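N2152 (Neocallimastix frontalis, PDB 5U22) is a family 39 glycoside hydrolase of a rumen anaerobic fungus that probably hydrolyses several rare arabinosyl substrates. Local coordinates at residues A[144-149]-A[244-249]; A[191-196]-A[208-213]; A[213-218]-A[279-284]. One frame throughout, in Å; residues are numbered along the deposited sequence.

Contact 1: residues A[144-149]-A[244-249]; sequences IWNEPD and INEYCD. With BTB (2-[bis-(2-hydroxy-ethyl)-amino]-2-hydroxymethyl-propane-1,3-diol), chain B.
Glu-246 faces Asn-146 and Glu-147, and all three grip a bound Bis-Tris molecule (BTB). Asn-245 lies on strand 242-247, just before the corner at Glu-246. Its OD1 makes a weak hydrogen bond to His-213, which also hydrogen-bonds OE2 of Glu-147. Glu-246 carries the contact. With CG anti to the carbonyl carbon (chi1 -64°) and the chain extended beyond it, both carboxylate oxygens reach hydroxyls of BTB. OE1 of Glu-246 accepts from O6 of BTB at 2.5 Å, and OE2 of Glu-246 accepts from O1 of BTB at 2.6 Å. Arg-68 forms a salt bridge with the same OE2 and also binds OD1 of Asn-146. The side chains of Asn-146 and Glu-246 cross at about a right angle, with amide and carboxylate planes 43° apart. OD1 of Asn-146 is 3.6 Å from OE2 of Glu-246. ND2 of Asn-146 bonds almost straight to O1 of BTB, 3.2 Å away, and also meets the hydroxyl of Tyr-112. OE1 of Glu-147 takes the hydrogen of O3 of BTB at 2.8 Å. OE2 of Glu-147 lies 4.2 Å from OE1 of Glu-246. BTB probably comes from the crystallisation liquor and occupies the probable active site. The Asn-Glu-Pro run at 146-148 and the barrel position of Glu-246 match clan GH-A enzymes. By that analogy Glu-147 is probably the acid/base and Glu-246 the nucleophile. CD of Glu-147 and CD of Glu-246 are 5.3 Å apart, consistent with a retaining mechanism.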
loop_
_atom_site.group_PDB
_atom_site.type_symbol
_atom_site.label_atom_id
_atom_site.label_comp_id
_atom_site.label_asym_id
_atom_site.label_seq_id
_atom_site.Cartn_x
_atom_site.Cartn_y
_atom_site.Cartn_z
ATOM N N ILE A 144 1.523 -17.431 2.379
ATOM C CA ILE A 144 2.145 -18.742 2.203
ATOM C C ILE A 144 3.489 -18.635 1.487
ATOM O O ILE A 144 4.444 -19.345 1.834
ATOM C CB ILE A 144 1.167 -19.693 1.476
ATOM C CG1 ILE A 144 0.080 -20.154 2.448
ATOM C CG2 ILE A 144 1.907 -20.905 0.861
ATOM C CD1 ILE A 144 -0.953 -21.115 1.847
ATOM N N TRP A 145 3.600 -17.753 0.495
ATOM C CA TRP A 145 4.805 -17.698 -0.324
ATOM C C TRP A 145 5.045 -16.260 -0.768
ATOM O O TRP A 145 4.382 -15.328 -0.304
ATOM C CB TRP A 145 4.682 -18.655 -1.515
ATOM C CG TRP A 145 6.012 -19.039 -2.117
ATOM C CD1 TRP A 145 6.487 -18.700 -3.359
ATOM C CD2 TRP A 145 7.032 -19.825 -1.498
ATOM N NE1 TRP A 145 7.744 -19.233 -3.550
ATOM C CE2 TRP A 145 8.095 -19.941 -2.426
ATOM C CE3 TRP A 145 7.150 -20.457 -0.255
ATOM C CZ2 TRP A 145 9.263 -20.648 -2.140
ATOM C CZ3 TRP A 145 8.313 -21.176 0.025
ATOM C CH2 TRP A 145 9.354 -21.265 -0.918
ATOM N N ASN A 146 6.006 -16.080 -1.675
ATOM C CA ASN A 146 6.359 -14.752 -2.178
ATOM C C ASN A 146 6.880 -14.927 -3.591
ATOM O O ASN A 146 7.883 -15.620 -3.792
ATOM C CB ASN A 146 7.422 -14.081 -1.299
ATOM C CG ASN A 146 7.811 -12.685 -1.790
ATOM O OD1 ASN A 146 6.969 -11.909 -2.238
ATOM N ND2 ASN A 146 9.100 -12.361 -1.687
ATOM N N GLU A 147 6.198 -14.310 -4.552
ATOM C CA GLU A 147 6.611 -14.307 -5.952
ATOM C C GLU A 147 6.938 -15.713 -6.471
ATOM O O GLU A 147 8.060 -15.964 -6.929
ATOM C CB GLU A 147 7.782 -13.359 -6.161
ATOM C CG GLU A 147 7.427 -11.944 -5.687
ATOM C CD GLU A 147 8.332 -10.856 -6.227
ATOM O OE1 GLU A 147 9.504 -11.146 -6.578
ATOM O OE2 GLU A 147 7.859 -9.693 -6.300
ATOM N N PRO A 148 5.974 -16.628 -6.440
ATOM C CA PRO A 148 6.235 -17.964 -6.989
ATOM C C PRO A 148 6.587 -17.924 -8.460
ATOM O O PRO A 148 7.311 -18.811 -8.939
ATOM C CB PRO A 148 4.915 -18.698 -6.736
ATOM C CG PRO A 148 3.872 -17.584 -6.737
ATOM C CD PRO A 148 4.566 -16.455 -6.038
ATOM N N ASP A 149 6.106 -16.904 -9.187
ATOM C CA ASP A 149 6.432 -16.742 -10.598
ATOM C C ASP A 149 7.891 -16.367 -10.809
ATOM O O ASP A 149 8.359 -16.383 -11.954
ATOM C CB ASP A 149 5.492 -15.712 -11.272
ATOM C CG ASP A 149 5.230 -14.458 -10.427
ATOM O OD1 ASP A 149 5.655 -14.388 -9.258
ATOM O OD2 ASP A 149 4.563 -13.535 -10.958
ATOM N N ILE A 244 -2.054 -5.433 -2.203
ATOM C CA ILE A 244 -0.934 -5.260 -3.121
ATOM C C ILE A 244 0.285 -5.036 -2.247
ATOM O O ILE A 244 0.645 -3.891 -1.966
ATOM C CB ILE A 244 -1.163 -4.092 -4.102
ATOM C CG1 ILE A 244 -2.479 -4.290 -4.858
ATOM C CG2 ILE A 244 -0.003 -3.968 -5.098
ATOM C CD1 ILE A 244 -2.583 -5.638 -5.579
ATOM N N ASN A 245 0.913 -6.117 -1.778
ATOM C CA ASN A 245 1.786 -5.976 -0.625
ATOM C C ASN A 245 3.237 -5.730 -1.002
ATOM O O ASN A 245 4.106 -5.791 -0.128
ATOM C CB ASN A 245 1.635 -7.167 0.347
ATOM C CG ASN A 245 1.885 -8.521 -0.290
ATOM O OD1 ASN A 245 2.525 -8.630 -1.337
ATOM N ND2 ASN A 245 1.401 -9.574 0.367
ATOM N N GLU A 246 3.500 -5.406 -2.271
ATOM C CA GLU A 246 4.694 -4.670 -2.692
ATOM C C GLU A 246 4.294 -3.780 -3.854
ATOM O O GLU A 246 3.730 -4.277 -4.829
ATOM C CB GLU A 246 5.834 -5.602 -3.129
ATOM C CG GLU A 246 6.379 -6.505 -1.996
ATOM C CD GLU A 246 7.588 -7.298 -2.435
ATOM O OE1 GLU A 246 8.327 -6.778 -3.291
ATOM O OE2 GLU A 246 7.789 -8.431 -1.938
ATOM N N TYR A 247 4.581 -2.477 -3.768
ATOM C CA TYR A 247 4.311 -1.604 -4.908
ATOM C C TYR A 247 5.374 -0.526 -5.047
ATOM O O TYR A 247 5.859 0.016 -4.051
ATOM C CB TYR A 247 2.920 -0.940 -4.827
ATOM C CG TYR A 247 2.676 0.094 -3.732
ATOM C CD1 TYR A 247 2.038 -0.258 -2.545
ATOM C CD2 TYR A 247 2.999 1.435 -3.924
ATOM C CE1 TYR A 247 1.780 0.685 -1.559
ATOM C CE2 TYR A 247 2.754 2.379 -2.946
ATOM C CZ TYR A 247 2.139 2.007 -1.773
ATOM O OH TYR A 247 1.885 2.950 -0.808
ATOM N N CYS A 248 5.703 -0.199 -6.296
ATOM C CA CYS A 248 6.728 0.796 -6.604
ATOM C C CYS A 248 6.661 1.106 -8.086
ATOM O O CYS A 248 6.267 0.255 -8.884
ATOM C CB CYS A 248 8.125 0.273 -6.246
ATOM S SG CYS A 248 9.474 1.483 -6.323
ATOM N N ASP A 249 7.036 2.333 -8.442
ATOM C CA ASP A 249 7.291 2.655 -9.838
ATOM C C ASP A 249 8.309 1.679 -10.420
ATOM O O ASP A 249 9.133 1.112 -9.696
ATOM C CB ASP A 249 7.826 4.088 -9.956
ATOM C CG ASP A 249 7.949 4.533 -11.393
ATOM O OD1 ASP A 249 6.914 4.915 -11.970
ATOM O OD2 ASP A 249 9.060 4.471 -11.959
HETATM C C1 BTB B . 10.303 -9.393 -3.766
HETATM O O1 BTB B . 10.125 -9.422 -2.360
HETATM C C2 BTB B . 11.817 -9.006 -3.994
HETATM C C3 BTB B . 12.172 -9.176 -5.514
HETATM O O3 BTB B . 11.063 -8.887 -6.330
HETATM C C4 BTB B . 12.608 -10.092 -3.211
HETATM O O4 BTB B . 13.971 -10.102 -3.598
HETATM N N BTB B . 12.035 -7.543 -3.514
HETATM C C5 BTB B . 11.416 -6.571 -4.457
HETATM C C6 BTB B . 11.134 -5.235 -3.747
HETATM O O6 BTB B . 10.369 -5.466 -2.579
HETATM C C7 BTB B . 13.514 -7.179 -3.444
HETATM C C8 BTB B . 14.022 -7.277 -1.983
HETATM O O8 BTB B . 12.994 -7.007 -1.101
#

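Contact 2: residues A[191-196]-A[208-213]; sequences NKMKNF and DIIAWH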
loop_
_atom_site.group_PDB
_atom_site.type_symbol
_atom_site.label_atom_id
_atom_site.label_comp_id
_atom_site.label_asym_id
_atom_site.label_seq_id
_atom_site.Cartn_x
_atom_site.Cartn_y
_atom_site.Cartn_z
ATOM N N ASN A 191 -3.947 -14.808 -17.352
ATOM C CA ASN A 191 -3.937 -16.268 -17.459
ATOM C C ASN A 191 -3.375 -16.906 -16.196
ATOM O O ASN A 191 -3.900 -17.917 -15.709
ATOM C CB ASN A 191 -3.116 -16.704 -18.668
ATOM C CG ASN A 191 -3.906 -16.674 -19.971
ATOM O OD1 ASN A 191 -5.059 -16.265 -20.004
ATOM N ND2 ASN A 191 -3.270 -17.098 -21.053
ATOM N N LYS A 192 -2.296 -16.327 -15.661
ATOM C CA LYS A 192 -1.662 -16.840 -14.454
ATOM C C LYS A 192 -2.620 -16.785 -13.271
ATOM O O LYS A 192 -2.754 -17.756 -12.511
ATOM C CB LYS A 192 -0.397 -16.019 -14.183
ATOM C CG LYS A 192 0.370 -16.395 -12.936
ATOM C CD LYS A 192 1.753 -15.744 -12.938
ATOM C CE LYS A 192 1.669 -14.225 -13.057
ATOM N NZ LYS A 192 3.005 -13.568 -13.135
ATOM N N MET A 193 -3.313 -15.657 -13.110
ATOM C CA MET A 193 -4.264 -15.520 -12.008
ATOM C C MET A 193 -5.457 -16.450 -12.192
ATOM O O MET A 193 -5.892 -17.113 -11.245
ATOM C CB MET A 193 -4.741 -14.072 -11.893
ATOM C CG MET A 193 -5.790 -13.864 -10.799
ATOM S SD MET A 193 -5.183 -14.251 -9.136
ATOM C CE MET A 193 -4.242 -12.770 -8.772
ATOM N N LYS A 194 -6.009 -16.501 -13.403
ATOM C CA LYS A 194 -7.151 -17.373 -13.653
ATOM C C LYS A 194 -6.810 -18.828 -13.346
ATOM O O LYS A 194 -7.580 -19.528 -12.677
ATOM C CB LYS A 194 -7.606 -17.213 -15.104
ATOM C CG LYS A 194 -8.841 -18.056 -15.477
ATOM C CD LYS A 194 -9.256 -17.790 -16.934
ATOM C CE LYS A 194 -10.453 -18.633 -17.363
ATOM N NZ LYS A 194 -11.045 -18.065 -18.612
ATOM N N ASN A 195 -5.657 -19.299 -13.838
ATOM C CA ASN A 195 -5.222 -20.667 -13.546
ATOM C C ASN A 195 -5.168 -20.904 -12.041
ATOM O O ASN A 195 -5.621 -21.937 -11.541
ATOM C CB ASN A 195 -3.865 -20.937 -14.190
ATOM C CG ASN A 195 -3.979 -21.478 -15.624
ATOM O OD1 ASN A 195 -4.835 -22.323 -15.915
ATOM N ND2 ASN A 195 -3.104 -21.015 -16.512
ATOM N N PHE A 196 -4.646 -19.937 -11.291
ATOM C CA PHE A 196 -4.575 -20.090 -9.843
ATOM C C PHE A 196 -5.960 -20.085 -9.207
ATOM O O PHE A 196 -6.228 -20.866 -8.285
ATOM C CB PHE A 196 -3.721 -18.986 -9.225
ATOM C CG PHE A 196 -3.782 -18.979 -7.730
ATOM C CD1 PHE A 196 -3.102 -19.942 -7.008
ATOM C CD2 PHE A 196 -4.535 -18.037 -7.047
ATOM C CE1 PHE A 196 -3.150 -19.962 -5.628
ATOM C CE2 PHE A 196 -4.593 -18.054 -5.664
ATOM C CZ PHE A 196 -3.899 -19.019 -4.957
ATOM N N ASP A 208 -7.994 -16.150 1.615
ATOM C CA ASP A 208 -8.944 -15.186 2.158
ATOM C C ASP A 208 -8.676 -13.785 1.637
ATOM O O ASP A 208 -9.613 -12.993 1.472
ATOM C CB ASP A 208 -8.876 -15.192 3.673
ATOM C CG ASP A 208 -9.126 -16.549 4.235
ATOM O OD1 ASP A 208 -10.140 -17.161 3.831
ATOM O OD2 ASP A 208 -8.298 -17.011 5.041
ATOM N N ILE A 209 -7.408 -13.462 1.396
ATOM C CA ILE A 209 -6.984 -12.164 0.888
ATOM C C ILE A 209 -6.095 -12.435 -0.320
ATOM O O ILE A 209 -5.083 -13.142 -0.201
ATOM C CB ILE A 209 -6.220 -11.350 1.952
ATOM C CG1 ILE A 209 -7.000 -11.306 3.275
ATOM C CG2 ILE A 209 -5.948 -9.935 1.445
ATOM C CD1 ILE A 209 -6.204 -10.725 4.452
ATOM N N ILE A 210 -6.481 -11.898 -1.481
ATOM C CA ILE A 210 -5.728 -12.102 -2.715
ATOM C C ILE A 210 -4.560 -11.125 -2.739
ATOM O O ILE A 210 -4.697 -9.959 -2.358
ATOM C CB ILE A 210 -6.644 -11.932 -3.943
ATOM C CG1 ILE A 210 -6.000 -12.513 -5.207
ATOM C CG2 ILE A 210 -7.021 -10.464 -4.162
ATOM C CD1 ILE A 210 -5.998 -14.046 -5.222
ATOM N N ALA A 211 -3.394 -11.598 -3.170
ATOM C CA ALA A 211 -2.183 -10.799 -3.097
ATOM C C ALA A 211 -1.401 -10.897 -4.396
ATOM O O ALA A 211 -1.213 -11.991 -4.937
ATOM C CB ALA A 211 -1.277 -11.272 -1.943
ATOM N N TRP A 212 -0.930 -9.749 -4.876
ATOM C CA TRP A 212 0.119 -9.714 -5.886
ATOM C C TRP A 212 0.872 -8.403 -5.739
ATOM O O TRP A 212 0.515 -7.549 -4.921
ATOM C CB TRP A 212 -0.438 -9.877 -7.305
ATOM C CG TRP A 212 -1.287 -8.765 -7.857
ATOM C CD1 TRP A 212 -0.856 -7.666 -8.568
ATOM C CD2 TRP A 212 -2.720 -8.675 -7.809
ATOM N NE1 TRP A 212 -1.940 -6.899 -8.941
ATOM C CE2 TRP A 212 -3.092 -7.494 -8.492
ATOM C CE3 TRP A 212 -3.724 -9.478 -7.248
ATOM C CZ2 TRP A 212 -4.430 -7.087 -8.623
ATOM C CZ3 TRP A 212 -5.052 -9.087 -7.389
ATOM C CH2 TRP A 212 -5.394 -7.897 -8.074
ATOM N N HIS A 213 1.915 -8.249 -6.548
ATOM C CA HIS A 213 2.803 -7.099 -6.477
ATOM C C HIS A 213 2.624 -6.218 -7.702
ATOM O O HIS A 213 2.295 -6.697 -8.790
ATOM C CB HIS A 213 4.248 -7.559 -6.359
ATOM C CG HIS A 213 4.505 -8.364 -5.127
ATOM N ND1 HIS A 213 5.648 -9.112 -4.944
ATOM C CD2 HIS A 213 3.753 -8.541 -4.012
ATOM C CE1 HIS A 213 5.588 -9.712 -3.768
ATOM N NE2 HIS A 213 4.445 -9.389 -3.186
#
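Helix 191-196 packs against strand 209-212 with axes 11.9 Å apart and N-to-C directions at 150°, and the backbones come nearest at Met-193 and Trp-212, CA to CA 9.5 Å. Met-193 spans much of that gap. Its CG is anti to the backbone N (chi1 177°), and the chain then bends at both of the next torsions. This carries the methyl CE to two strand side chains. CE of Met-193 lies 3.7 Å from CE3 of Trp-212, at the six-membered part of the indole, where the two side chains cross at about a right angle. Met-193 and Ile-210 reach toward each other, tip to tip. CE of Met-193 is 4.0 Å from CG1 of Ile-210, and SD of Met-193 is also 4.0 Å from CD1 of Ile-210. One turn further along the helix, Phe-196 presents a ring edge to Ile-210. CD1 of Ile-210 lies near the ring plane, 4.3 Å from CE2 of Phe-196. No hydrogen bond joins the two segments; the contact is apolar and buried. The indole NE1 of Trp-212 is bonded elsewhere, to Glu-214. Tyr-228 and Leu-231 of helix 221-235 close round Met-193, and Tyr-228 also touches Ile-210. Together with strand 180-185, the two segments form a beta-alpha-beta unit. A helix running back, nearly antiparallel, over the outside of parallel strands is typical of the beta-alpha-beta crossovers that repeat round a TIM barrel.

Contact 3: residues A[213-218]-A[279-284]; sequences HELSGI and TWWFVP
The indole of Trp-281 receives CD2 of Leu-215 obliquely, 4.2 Å from its CZ2, with the two side chains crossing at about a right angle. The two residues belong to the loops that follow strands 209-212 and 275-278 of the TIM barrel, at the C-terminal ends of the strands, where barrel enzymes of this kind have their active site. The same indole stacks on His-252. The ring of the next aromatic, Phe-282, has CB of Trp-281 over one face, offset toward the rim. Trp-280 has CA of Val-283 on a face of its indole and stacks on Tyr-45. Trp-281 comes within about 3 Å of the bound Bis-Tris (BTB), nearest atoms, and so lines that pocket. Leu-215 also packs on Thr-279. Both CB and CD2 of Leu-215 are 4.1 Å from the methyl CG2 of Thr-279, and CD2 thus touches the methyl and the indole at once. The hydroxyl of Thr-279 is held by Glu-255, which also takes the backbone N-H of Trp-281. A single water ties the loops together at their polar atoms. It donates to O of Leu-215 at 2.7 Å and accepts from NE1 of Trp-281 at 3.0 Å.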
loop_
_atom_site.group_PDB
_atom_site.type_symbol
_atom_site.label_atom_id
_atom_site.label_comp_id
_atom_site.label_asym_id
_atom_site.label_seq_id
_atom_site.Cartn_x
_atom_site.Cartn_y
_atom_site.Cartn_z
ATOM N N HIS A 213 1.915 -8.249 -6.548
ATOM C CA HIS A 213 2.803 -7.099 -6.477
ATOM C C HIS A 213 2.624 -6.218 -7.702
ATOM O O HIS A 213 2.295 -6.697 -8.790
ATOM C CB HIS A 213 4.248 -7.559 -6.359
ATOM C CG HIS A 213 4.505 -8.364 -5.127
ATOM N ND1 HIS A 213 5.648 -9.112 -4.944
ATOM C CD2 HIS A 213 3.753 -8.541 -4.012
ATOM C CE1 HIS A 213 5.588 -9.712 -3.768
ATOM N NE2 HIS A 213 4.445 -9.389 -3.186
ATOM N N GLU A 214 2.838 -4.915 -7.514
ATOM C CA GLU A 214 2.775 -3.937 -8.607
ATOM C C GLU A 214 4.084 -3.153 -8.583
ATOM O O GLU A 214 4.165 -2.028 -8.076
ATOM C CB GLU A 214 1.543 -3.023 -8.493
ATOM C CG GLU A 214 0.194 -3.745 -8.687
ATOM C CD GLU A 214 -0.091 -4.125 -10.143
ATOM O OE1 GLU A 214 0.824 -4.035 -11.004
ATOM O OE2 GLU A 214 -1.252 -4.510 -10.421
ATOM N N LEU A 215 5.118 -3.762 -9.159
ATOM C CA LEU A 215 6.458 -3.198 -9.147
ATOM C C LEU A 215 7.086 -3.230 -10.537
ATOM O O LEU A 215 8.290 -2.999 -10.665
ATOM C CB LEU A 215 7.331 -3.946 -8.123
ATOM C CG LEU A 215 7.228 -5.478 -8.095
ATOM C CD1 LEU A 215 7.881 -6.144 -9.328
ATOM C CD2 LEU A 215 7.859 -5.998 -6.806
ATOM N N SER A 216 6.287 -3.482 -11.579
ATOM C CA SER A 216 6.766 -3.725 -12.934
ATOM C C SER A 216 6.405 -2.616 -13.907
ATOM O O SER A 216 6.722 -2.735 -15.091
ATOM C CB SER A 216 6.188 -5.044 -13.467
ATOM O OG SER A 216 6.531 -6.121 -12.631
ATOM N N GLY A 217 5.749 -1.555 -13.445
ATOM C CA GLY A 217 5.235 -0.518 -14.324
ATOM C C GLY A 217 3.819 -0.167 -13.929
ATOM O O GLY A 217 2.961 -1.049 -13.827
ATOM N N ILE A 218 3.552 1.116 -13.699
ATOM C CA ILE A 218 2.281 1.494 -13.086
ATOM C C ILE A 218 1.122 1.536 -14.085
ATOM O O ILE A 218 -0.041 1.445 -13.671
ATOM C CB ILE A 218 2.452 2.847 -12.375
ATOM C CG1 ILE A 218 1.327 3.046 -11.348
ATOM C CG2 ILE A 218 2.501 3.982 -13.402
ATOM C CD1 ILE A 218 1.440 4.313 -10.530
ATOM N N THR A 279 7.404 -1.373 -1.657
ATOM C CA THR A 279 8.497 -2.318 -1.836
ATOM C C THR A 279 9.604 -2.109 -0.809
ATOM O O THR A 279 9.645 -1.118 -0.067
ATOM C CB THR A 279 9.113 -2.183 -3.235
ATOM O OG1 THR A 279 9.311 -0.789 -3.543
ATOM C CG2 THR A 279 8.224 -2.833 -4.285
ATOM N N TRP A 280 10.520 -3.083 -0.782
ATOM C CA TRP A 280 11.806 -2.988 -0.078
ATOM C C TRP A 280 12.879 -3.307 -1.110
ATOM O O TRP A 280 13.423 -4.416 -1.138
ATOM C CB TRP A 280 11.858 -3.939 1.103
ATOM C CG TRP A 280 13.158 -3.899 1.866
ATOM C CD1 TRP A 280 13.882 -2.792 2.216
ATOM C CD2 TRP A 280 13.881 -5.027 2.362
ATOM N NE1 TRP A 280 14.999 -3.164 2.923
ATOM C CE2 TRP A 280 15.030 -4.534 3.013
ATOM C CE3 TRP A 280 13.665 -6.412 2.321
ATOM C CZ2 TRP A 280 15.959 -5.376 3.619
ATOM C CZ3 TRP A 280 14.581 -7.244 2.929
ATOM C CH2 TRP A 280 15.715 -6.726 3.570
ATOM N N TRP A 281 13.171 -2.342 -1.981
ATOM C CA TRP A 281 14.187 -2.584 -2.999
ATOM C C TRP A 281 15.607 -2.437 -2.473
ATOM O O TRP A 281 16.525 -3.019 -3.058
ATOM C CB TRP A 281 14.013 -1.638 -4.192
ATOM C CG TRP A 281 13.001 -2.094 -5.186
ATOM C CD1 TRP A 281 11.862 -1.438 -5.550
ATOM C CD2 TRP A 281 13.029 -3.305 -5.944
ATOM N NE1 TRP A 281 11.185 -2.162 -6.500
ATOM C CE2 TRP A 281 11.883 -3.312 -6.759
ATOM C CE3 TRP A 281 13.926 -4.376 -6.030
ATOM C CZ2 TRP A 281 11.597 -4.354 -7.635
ATOM C CZ3 TRP A 281 13.644 -5.403 -6.899
ATOM C CH2 TRP A 281 12.488 -5.388 -7.692
ATOM N N PHE A 282 15.814 -1.678 -1.401
ATOM C CA PHE A 282 17.159 -1.341 -0.937
ATOM C C PHE A 282 17.455 -2.153 0.317
ATOM O O PHE A 282 17.292 -1.695 1.448
ATOM C CB PHE A 282 17.262 0.149 -0.755
ATOM C CG PHE A 282 16.971 0.864 -2.022
ATOM C CD1 PHE A 282 17.891 0.841 -3.052
ATOM C CD2 PHE A 282 15.723 1.430 -2.247
ATOM C CE1 PHE A 282 17.604 1.441 -4.270
ATOM C CE2 PHE A 282 15.437 2.028 -3.453
ATOM C CZ PHE A 282 16.390 2.034 -4.470
ATOM N N VAL A 283 17.886 -3.387 0.081
ATOM C CA VAL A 283 18.111 -4.386 1.118
ATOM C C VAL A 283 19.115 -3.914 2.168
ATOM O O VAL A 283 18.934 -4.241 3.350
ATOM C CB VAL A 283 18.522 -5.717 0.466
ATOM C CG1 VAL A 283 18.910 -6.743 1.514
ATOM C CG2 VAL A 283 17.365 -6.261 -0.351
ATOM N N PRO A 284 20.157 -3.136 1.837
ATOM C CA PRO A 284 21.023 -2.608 2.908
ATOM C C PRO A 284 20.323 -1.712 3.916
ATOM O O PRO A 284 20.895 -1.471 4.985
ATOM C CB PRO A 284 22.096 -1.819 2.142
ATOM C CG PRO A 284 22.187 -2.515 0.835
ATOM C CD PRO A 284 20.759 -2.885 0.513
HETATM O O HOH W 1 9.672 -1.424 -8.996
#

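In the fold
Contact 1 holds the probable catalytic pair. His-213, shared by contacts 2 and 3, is one link to it. ND1 of His-213 lies 2.7 Å from OE2 of Glu-147, a probable hydrogen bond. Contact 2 sits on the outer side of the barrel, with its centre about 11 Å from that of contact 1. A salt bridge also links them, OD2 of Asp-149 to NZ of Lys-192 at 2.7 Å. Contact 3 is nearer to contact 1, about 9 Å between centres. N of Glu-214 is 2.9 Å from O of Glu-246, a probable hydrogen bond. BTB joins the same two contacts, since Glu-246 and O of Trp-280 both bind it. The centres of contacts 2 and 3 lie about 18 Å apart.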